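Local coordinates for protein fatty acyl CoA synthetase FADD13 (FATTY-ACYL-CoA SYNTHETASE) (Mycobacterium tuberculosis, PDB 3R44) that belongs to the AMP-binding enzyme family of the ANL clan, named as a fatty acyl CoA synthetase, and pairs a large N-terminal part with the smaller C-terminal domain of that family, at residues 49-60 with 83-91; 345-353 with 391-400. All coordinates share one frame; numbering follows the deposited sequence. Where two conformers were deposited one is given.

Contact 1 (49-60 with 83-91)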
loop_
_atom_site.group_PDB
_atom_site.type_symbol
_atom_site.label_atom_id
_atom_site.label_comp_id
_atom_site.label_asym_id
_atom_site.label_seq_id
_atom_site.Cartn_x
_atom_site.Cartn_y
_atom_site.Cartn_z
ATOM N N MET A 49 8.927 18.326 15.919
ATOM C CA MET A 49 8.503 16.989 15.672
ATOM C C MET A 49 9.439 16.007 16.429
ATOM O O MET A 49 8.967 15.014 17.005
ATOM C CB MET A 49 8.534 16.679 14.185
ATOM C CG MET A 49 7.893 15.338 13.918
ATOM S SD MET A 49 7.235 15.304 12.261
ATOM C CE MET A 49 8.618 14.568 11.456
ATOM N N ASN A 50 10.755 16.244 16.351
ATOM C CA ASN A 50 11.707 15.405 17.063
ATOM C C ASN A 50 11.397 15.430 18.582
ATOM O O ASN A 50 11.389 14.378 19.259
ATOM C CB ASN A 50 13.177 15.786 16.808
ATOM C CG ASN A 50 14.122 14.785 17.389
ATOM O OD1 ASN A 50 14.095 13.598 17.006
ATOM N ND2 ASN A 50 14.856 15.186 18.412
ATOM N N ALA A 51 11.104 16.615 19.130
ATOM C CA ALA A 51 10.760 16.735 20.552
ATOM C C ALA A 51 9.484 15.978 20.901
ATOM O O ALA A 51 9.417 15.291 21.890
ATOM C CB ALA A 51 10.646 18.186 20.960
ATOM N N LEU A 52 8.498 15.998 20.037
ATOM C CA LEU A 52 7.290 15.240 20.322
ATOM C C LEU A 52 7.553 13.725 20.206
ATOM O O LEU A 52 6.970 12.945 20.953
ATOM C CB LEU A 52 6.176 15.587 19.350
ATOM C CG LEU A 52 4.836 14.914 19.548
ATOM C CD1 LEU A 52 4.284 15.131 20.933
ATOM C CD2 LEU A 52 3.811 15.531 18.549
ATOM N N ALA A 53 8.353 13.301 19.231
ATOM C CA ALA A 53 8.770 11.894 19.190
ATOM C C ALA A 53 9.441 11.452 20.494
ATOM O O ALA A 53 9.212 10.334 20.984
ATOM C CB ALA A 53 9.695 11.624 17.956
ATOM N N ASN A 54 10.253 12.334 21.084
ATOM C CA ASN A 54 10.884 12.044 22.353
ATOM C C ASN A 54 9.867 11.908 23.467
ATOM O O ASN A 54 9.977 11.018 24.305
ATOM C CB ASN A 54 11.908 13.108 22.735
ATOM C CG ASN A 54 13.158 13.026 21.879
ATOM O OD1 ASN A 54 13.339 12.058 21.174
ATOM N ND2 ASN A 54 13.973 14.087 21.873
ATOM N N ARG A 55 8.916 12.821 23.497
ATOM C CA ARG A 55 7.784 12.689 24.448
ATOM C C ARG A 55 6.982 11.382 24.255
ATOM O O ARG A 55 6.629 10.739 25.241
ATOM C CB ARG A 55 6.875 13.920 24.385
ATOM C CG ARG A 55 7.562 15.192 24.923
ATOM C CD ARG A 55 6.610 16.310 25.283
ATOM N NE ARG A 55 7.066 17.473 24.536
ATOM C CZ ARG A 55 7.797 18.495 24.987
ATOM N NH1 ARG A 55 8.105 18.633 26.279
ATOM N NH2 ARG A 55 8.172 19.437 24.109
ATOM N N CYS A 56 6.736 10.979 23.002
ATOM C CA CYS A 56 6.076 9.714 22.699
ATOM C C CYS A 56 6.903 8.544 23.254
ATOM O O CYS A 56 6.351 7.612 23.853
ATOM C CB CYS A 56 5.851 9.531 21.205
ATOM S SG CYS A 56 4.506 10.601 20.605
ATOM N N ALA A 57 8.221 8.608 23.057
ATOM C CA ALA A 57 9.107 7.569 23.553
ATOM C C ALA A 57 9.070 7.487 25.081
ATOM O O ALA A 57 9.119 6.375 25.650
ATOM C CB ALA A 57 10.517 7.822 23.083
ATOM N N ASP A 58 9.003 8.655 25.721
ATOM C CA ASP A 58 8.906 8.750 27.177
ATOM C C ASP A 58 7.625 8.080 27.676
ATOM O O ASP A 58 7.658 7.273 28.641
ATOM C CB ASP A 58 9.027 10.212 27.661
ATOM C CG ASP A 58 9.167 10.332 29.199
ATOM O OD1 ASP A 58 9.974 9.564 29.776
ATOM O OD2 ASP A 58 8.511 11.205 29.823
ATOM N N VAL A 59 6.519 8.381 27.006
ATOM C CA VAL A 59 5.215 7.774 27.321
ATOM C C VAL A 59 5.263 6.262 27.115
ATOM O O VAL A 59 4.833 5.496 27.977
ATOM C CB VAL A 59 4.061 8.389 26.508
ATOM C CG1 VAL A 59 2.748 7.557 26.667
ATOM C CG2 VAL A 59 3.866 9.862 26.856
ATOM N N LEU A 60 5.802 5.799 25.993
ATOM C CA LEU A 60 5.920 4.362 25.828
ATOM C C LEU A 60 6.800 3.649 26.835
ATOM O O LEU A 60 6.425 2.556 27.347
ATOM C CB LEU A 60 6.368 4.024 24.402
ATOM C CG LEU A 60 5.481 4.427 23.228
ATOM C CD1 LEU A 60 6.316 4.218 21.940
ATOM C CD2 LEU A 60 4.154 3.642 23.129
ATOM N N CYS A 83 4.674 10.569 15.350
ATOM C CA CYS A 83 5.637 10.733 16.430
ATOM C C CYS A 83 5.625 9.493 17.306
ATOM O O CYS A 83 6.626 9.167 17.936
ATOM C CB CYS A 83 5.400 12.000 17.207
ATOM S SG CYS A 83 5.868 13.464 16.203
ATOM N N LEU A 84 4.508 8.753 17.300
ATOM C CA LEU A 84 4.475 7.441 18.026
ATOM C C LEU A 84 5.342 6.428 17.324
ATOM O O LEU A 84 6.057 5.619 17.970
ATOM C CB LEU A 84 3.066 6.874 18.184
ATOM C CG LEU A 84 2.365 7.531 19.370
ATOM C CD1 LEU A 84 0.807 7.359 19.313
ATOM C CD2 LEU A 84 2.909 7.088 20.748
ATOM N N PHE A 85 5.251 6.450 16.007
ATOM C CA PHE A 85 6.073 5.622 15.179
ATOM C C PHE A 85 7.585 5.940 15.375
ATOM O O PHE A 85 8.403 5.023 15.590
ATOM C CB PHE A 85 5.690 5.770 13.700
ATOM C CG PHE A 85 6.447 4.858 12.804
ATOM C CD1 PHE A 85 6.006 3.534 12.577
ATOM C CD2 PHE A 85 7.627 5.257 12.233
ATOM C CE1 PHE A 85 6.722 2.651 11.725
ATOM C CE2 PHE A 85 8.382 4.350 11.412
ATOM C CZ PHE A 85 7.910 3.057 11.156
ATOM N N TYR A 86 7.932 7.212 15.265
ATOM C CA TYR A 86 9.288 7.658 15.518
ATOM C C TYR A 86 9.776 7.381 16.947
ATOM O O TYR A 86 10.941 7.012 17.145
ATOM C CB TYR A 86 9.456 9.123 15.213
ATOM C CG TYR A 86 9.545 9.451 13.737
ATOM C CD1 TYR A 86 10.575 8.910 12.946
ATOM C CD2 TYR A 86 8.653 10.327 13.139
ATOM C CE1 TYR A 86 10.704 9.266 11.560
ATOM C CE2 TYR A 86 8.771 10.669 11.807
ATOM C CZ TYR A 86 9.783 10.115 11.021
ATOM O OH TYR A 86 9.947 10.451 9.711
ATOM N N GLY A 87 8.908 7.614 17.930
ATOM C CA GLY A 87 9.202 7.360 19.319
ATOM C C GLY A 87 9.496 5.890 19.535
ATOM O O GLY A 87 10.499 5.507 20.149
ATOM N N ALA A 88 8.626 5.016 19.016
ATOM C CA ALA A 88 8.898 3.567 19.074
ATOM C C ALA A 88 10.235 3.190 18.403
ATOM O O ALA A 88 10.997 2.377 18.975
ATOM C CB ALA A 88 7.739 2.744 18.429
ATOM N N ALA A 89 10.497 3.769 17.226
ATOM C CA ALA A 89 11.774 3.566 16.507
ATOM C C ALA A 89 13.007 3.871 17.393
ATOM O O ALA A 89 13.952 3.082 17.481
ATOM C CB ALA A 89 11.797 4.387 15.192
ATOM N N LYS A 90 12.979 4.998 18.100
ATOM C CA LYS A 90 14.075 5.384 18.985
ATOM C C LYS A 90 14.288 4.380 20.109
ATOM O O LYS A 90 15.418 4.195 20.549
ATOM C CB LYS A 90 13.835 6.756 19.597
ATOM C CG LYS A 90 13.879 7.896 18.537
ATOM C CD LYS A 90 13.550 9.222 19.259
ATOM C CE LYS A 90 13.310 10.353 18.283
ATOM N NZ LYS A 90 14.489 11.138 18.289
ATOM N N LEU A 91 13.208 3.757 20.580
ATOM C CA LEU A 91 13.272 2.720 21.631
ATOM C C LEU A 91 13.578 1.307 21.185
ATOM O O LEU A 91 13.832 0.423 22.040
ATOM C CB LEU A 91 11.924 2.677 22.386
ATOM C CG LEU A 91 11.491 3.933 23.129
ATOM C CD1 LEU A 91 10.097 3.732 23.699
ATOM C CD2 LEU A 91 12.455 4.251 24.256
#
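The ammonium nitrogen of Lys90 is gripped by both asparagines on one side of helix 49-60: Lys90 NZ gives a 2.8 Å hydrogen bond to Asn50 OD1 and a weak one, at 3.2 Å, to Asn54 OD1. It reaches Asn50 OD1 from a little off the amide plane, tilted by 25°. The lysine chain runs extended until its last bend (chi4 -103°), which swings NZ over to the asparagines. Glu162 completes the cluster with a salt bridge to Lys90 and hydrogen bonds from the side-chain nitrogens of both asparagines, so this buried charge is probably well balanced.

Beneath the lysine the helices press backbone to backbone. Gly87 offers no side chain, and its CA comes to 3.4 Å from Ala53 O. The axes approach to 7.4 Å, crossing at -65°. Ala53 plugs a hole made by Cys83, Tyr86, Gly87 and Lys90, with its CB 3.7 Å from Tyr86 CB. In return Cys83 sits among Met49, Leu52, Ala53 and Cys56, while Leu60 fits between Leu84, Gly87, Ala88 and Leu91, its CD1 lying 4.1 Å from Ala88 CB.

Round this knobs-into-holes pair, helix 18-28 meets Met49, Asn50 and Tyr86; helix 223-235 touches Phe85 and Tyr86, and helix 148-157 closes on Cys56, Val59 and Leu84.

Contact 2 (345-353 with 391-400)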
loop_
_atom_site.group_PDB
_atom_site.type_symbol
_atom_site.label_atom_id
_atom_site.label_comp_id
_atom_site.label_asym_id
_atom_site.label_seq_id
_atom_site.Cartn_x
_atom_site.Cartn_y
_atom_site.Cartn_z
ATOM N N PHE A 345 18.023 0.944 -5.891
ATOM C CA PHE A 345 18.150 -0.006 -4.770
ATOM C C PHE A 345 17.189 -1.197 -4.837
ATOM O O PHE A 345 17.039 -1.906 -3.851
ATOM C CB PHE A 345 18.050 0.709 -3.414
ATOM C CG PHE A 345 18.946 1.898 -3.309
ATOM C CD1 PHE A 345 20.315 1.748 -3.463
ATOM C CD2 PHE A 345 18.423 3.164 -3.119
ATOM C CE1 PHE A 345 21.186 2.879 -3.423
ATOM C CE2 PHE A 345 19.273 4.283 -3.061
ATOM C CZ PHE A 345 20.644 4.150 -3.236
ATOM N N THR A 346 16.575 -1.405 -5.999
ATOM C CA THR A 346 15.619 -2.511 -6.190
ATOM C C THR A 346 15.933 -3.233 -7.494
ATOM O O THR A 346 16.154 -2.590 -8.539
ATOM C CB THR A 346 14.129 -2.043 -6.166
ATOM O OG1 THR A 346 13.273 -3.127 -5.757
ATOM C CG2 THR A 346 13.668 -1.570 -7.524
ATOM N N ASP A 347 15.980 -4.575 -7.449
ATOM C CA ASP A 347 16.022 -5.320 -8.687
ATOM C C ASP A 347 14.674 -6.011 -8.869
ATOM O O ASP A 347 14.096 -6.544 -7.921
ATOM C CB ASP A 347 17.135 -6.377 -8.729
ATOM C CG ASP A 347 18.560 -5.787 -8.584
ATOM O OD1 ASP A 347 18.757 -4.585 -8.817
ATOM O OD2 ASP A 347 19.513 -6.531 -8.250
ATOM N N VAL A 348 14.149 -6.016 -10.076
ATOM C CA VAL A 348 12.807 -6.591 -10.316
ATOM C C VAL A 348 12.930 -7.478 -11.512
ATOM O O VAL A 348 13.587 -7.086 -12.466
ATOM C CB VAL A 348 11.757 -5.485 -10.617
ATOM C CG1 VAL A 348 10.382 -6.125 -10.986
ATOM C CG2 VAL A 348 11.696 -4.429 -9.458
ATOM N N ALA A 349 12.376 -8.688 -11.486
ATOM C CA ALA A 349 12.522 -9.590 -12.609
ATOM C C ALA A 349 11.256 -10.441 -12.656
ATOM O O ALA A 349 10.327 -10.201 -11.853
ATOM C CB ALA A 349 13.819 -10.500 -12.467
ATOM N N VAL A 350 11.217 -11.394 -13.576
ATOM C CA VAL A 350 10.120 -12.371 -13.652
ATOM C C VAL A 350 10.632 -13.794 -13.589
ATOM O O VAL A 350 11.595 -14.136 -14.281
ATOM C CB VAL A 350 9.234 -12.139 -14.911
ATOM C CG1 VAL A 350 8.364 -10.883 -14.739
ATOM C CG2 VAL A 350 10.085 -12.098 -16.131
ATOM N N ARG A 351 9.956 -14.655 -12.806
ATOM C CA ARG A 351 10.356 -16.027 -12.639
ATOM C C ARG A 351 9.428 -16.874 -13.476
ATOM O O ARG A 351 8.235 -16.899 -13.225
ATOM C CB ARG A 351 10.226 -16.411 -11.167
ATOM C CG ARG A 351 10.576 -17.812 -10.802
ATOM C CD ARG A 351 10.404 -17.974 -9.316
ATOM N NE ARG A 351 10.927 -19.253 -8.855
ATOM C CZ ARG A 351 10.320 -20.419 -8.966
ATOM N NH1 ARG A 351 9.132 -20.543 -9.559
ATOM N NH2 ARG A 351 10.951 -21.500 -8.488
ATOM N N GLY A 352 9.993 -17.541 -14.478
ATOM C CA GLY A 352 9.227 -18.319 -15.410
ATOM C C GLY A 352 8.713 -19.599 -14.783
ATOM O O GLY A 352 9.127 -19.978 -13.665
ATOM N N ASP A 353 7.791 -20.241 -15.508
ATOM C CA ASP A 353 7.215 -21.538 -15.137
ATOM C C ASP A 353 8.332 -22.560 -14.956
ATOM O O ASP A 353 8.224 -23.460 -14.115
ATOM N N TRP A 391 15.362 -13.818 -3.971
ATOM C CA TRP A 391 14.285 -13.148 -4.709
ATOM C C TRP A 391 12.955 -13.439 -4.027
ATOM O O TRP A 391 12.618 -14.597 -3.834
ATOM C CB TRP A 391 14.222 -13.649 -6.122
ATOM C CG TRP A 391 15.374 -13.265 -6.950
ATOM C CD1 TRP A 391 16.504 -13.956 -7.160
ATOM C CD2 TRP A 391 15.452 -12.096 -7.763
ATOM N NE1 TRP A 391 17.305 -13.296 -8.095
ATOM C CE2 TRP A 391 16.673 -12.141 -8.464
ATOM C CE3 TRP A 391 14.595 -11.018 -7.961
ATOM C CZ2 TRP A 391 17.086 -11.125 -9.324
ATOM C CZ3 TRP A 391 14.996 -10.014 -8.834
ATOM C CH2 TRP A 391 16.243 -10.077 -9.494
ATOM N N PHE A 392 12.242 -12.374 -3.659
ATOM C CA PHE A 392 10.920 -12.477 -3.071
ATOM C C PHE A 392 9.882 -12.758 -4.167
ATOM O O PHE A 392 9.800 -12.010 -5.124
ATOM C CB PHE A 392 10.525 -11.196 -2.331
ATOM C CG PHE A 392 9.127 -11.223 -1.857
ATOM C CD1 PHE A 392 8.758 -12.015 -0.776
ATOM C CD2 PHE A 392 8.155 -10.482 -2.481
ATOM C CE1 PHE A 392 7.448 -12.098 -0.384
ATOM C CE2 PHE A 392 6.867 -10.543 -2.077
ATOM C CZ PHE A 392 6.494 -11.336 -1.016
ATOM N N ARG A 393 9.111 -13.822 -4.021
ATOM C CA ARG A 393 8.068 -14.150 -4.982
ATOM C C ARG A 393 6.741 -13.487 -4.638
ATOM O O ARG A 393 6.102 -13.790 -3.605
ATOM C CB ARG A 393 7.896 -15.648 -5.035
ATOM C CG ARG A 393 9.183 -16.343 -5.477
ATOM C CD ARG A 393 9.142 -17.866 -5.502
ATOM N NE ARG A 393 8.012 -18.399 -6.250
ATOM C CZ ARG A 393 7.712 -19.683 -6.400
ATOM N NH1 ARG A 393 8.475 -20.639 -5.912
ATOM N NH2 ARG A 393 6.633 -20.009 -7.079
ATOM N N THR A 394 6.305 -12.584 -5.486
ATOM C CA THR A 394 5.143 -11.771 -5.167
ATOM C C THR A 394 3.816 -12.523 -5.308
ATOM O O THR A 394 2.833 -12.102 -4.698
ATOM C CB THR A 394 5.059 -10.493 -6.064
ATOM O OG1 THR A 394 4.867 -10.909 -7.432
ATOM C CG2 THR A 394 6.337 -9.635 -5.967
ATOM N N GLY A 395 3.754 -13.561 -6.143
ATOM C CA GLY A 395 2.512 -14.214 -6.474
ATOM C C GLY A 395 1.746 -13.468 -7.558
ATOM O O GLY A 395 0.668 -13.900 -7.983
ATOM N N ASP A 396 2.297 -12.329 -7.997
ATOM C CA ASP A 396 1.664 -11.533 -9.047
ATOM C C ASP A 396 2.337 -11.899 -10.363
ATOM O O ASP A 396 3.536 -12.211 -10.396
ATOM C CB ASP A 396 1.855 -10.039 -8.771
ATOM C CG ASP A 396 1.136 -9.541 -7.515
ATOM O OD1 ASP A 396 0.209 -10.185 -6.957
ATOM O OD2 ASP A 396 1.549 -8.463 -7.059
ATOM N N ILE A 397 1.593 -11.904 -11.464
ATOM C CA ILE A 397 2.142 -12.255 -12.747
ATOM C C ILE A 397 2.307 -10.978 -13.572
ATOM O O ILE A 397 1.426 -10.085 -13.549
ATOM C CB ILE A 397 1.211 -13.217 -13.514
ATOM C CG1 ILE A 397 0.942 -14.485 -12.701
ATOM C CG2 ILE A 397 1.779 -13.539 -14.932
ATOM C CD1 ILE A 397 2.188 -15.196 -12.184
ATOM N N GLY A 398 3.371 -10.902 -14.343
ATOM C CA GLY A 398 3.498 -9.746 -15.201
ATOM C C GLY A 398 4.457 -9.979 -16.354
ATOM O O GLY A 398 4.893 -11.084 -16.605
ATOM N N GLU A 399 4.759 -8.904 -17.054
ATOM C CA GLU A 399 5.642 -8.961 -18.216
ATOM C C GLU A 399 6.546 -7.746 -18.172
ATOM O O GLU A 399 6.058 -6.652 -17.974
ATOM C CB GLU A 399 4.840 -8.933 -19.530
ATOM C CG GLU A 399 5.754 -9.127 -20.762
ATOM C CD GLU A 399 4.983 -9.452 -22.067
ATOM O OE1 GLU A 399 3.735 -9.584 -22.027
ATOM O OE2 GLU A 399 5.640 -9.604 -23.128
ATOM N N ILE A 400 7.839 -7.930 -18.391
ATOM C CA ILE A 400 8.784 -6.841 -18.475
ATOM C C ILE A 400 9.157 -6.738 -19.946
ATOM O O ILE A 400 9.668 -7.700 -20.519
ATOM C CB ILE A 400 9.988 -7.039 -17.551
ATOM C CG1 ILE A 400 9.517 -7.256 -16.107
ATOM C CG2 ILE A 400 10.967 -5.852 -17.641
ATOM C CD1 ILE A 400 10.644 -7.570 -15.125
#
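Trp391 reaches strand 346-351 with the far end of its six-membered ring, atoms CZ3 and CH2: CZ3 lies 3.8 Å from Ala349 CB, and CH2 is 3.9 Å from Asp347 CB. The indole stands obliquely to what it touches. Since strand 364-369 runs between strands 346-351 and 391-394 in the antiparallel sheet, these side chains meet by crossing over the middle strand.

Ile400 lies past the corner at Gly395, on strand 396-400, whose axis makes 111° with that of strand 346-351. Its CG1 and CD1 continue in an extended line (chi2 176°), carrying CD1 to 3.7 Å from Ala349 CA and 4.0 Å from Val350 CG1.

Arg351, fully stretched from CG to NE, lays its guanidinium flat on that of Arg393, whose own chain bends at chi3 to bring the two together. The planes differ by 9°, their centres are 3.7 Å apart, and Arg393 NH1 sits over the middle of the Arg351 group.

Each of these like charges has an acid of its own: Arg351 NE pairs with Asp388 and Arg393 NE with Glu364. The carboxylates probably offset the repulsion and let the cations stack, leaving apolar contact and flat stacking, without crossing hydrogen bonds, to join the segments.

From the N terminus, contact 1 closes first: the chain leaves helix 46-62, passes through strand 70-74 and returns in helix 79-91, a loop of 22 residues between the two segments. Contact 2 opens long afterwards and spans 37 residues, taking in strands 357-358, 364-369 and 387-388 and helix 380-385. The loops are in series, neither nested nor crossed. The centres of contacts 1 and 2 lie about 37 Å apart. Contact 1 packs together the helices that precede and follow strand 70-74 of the four-stranded parallel sheet, whereas contact 2 links two strands of the five-stranded antiparallel sheet across strand 364-369 and ties that sheet to the hairpin of strands 396-400 and 406-410.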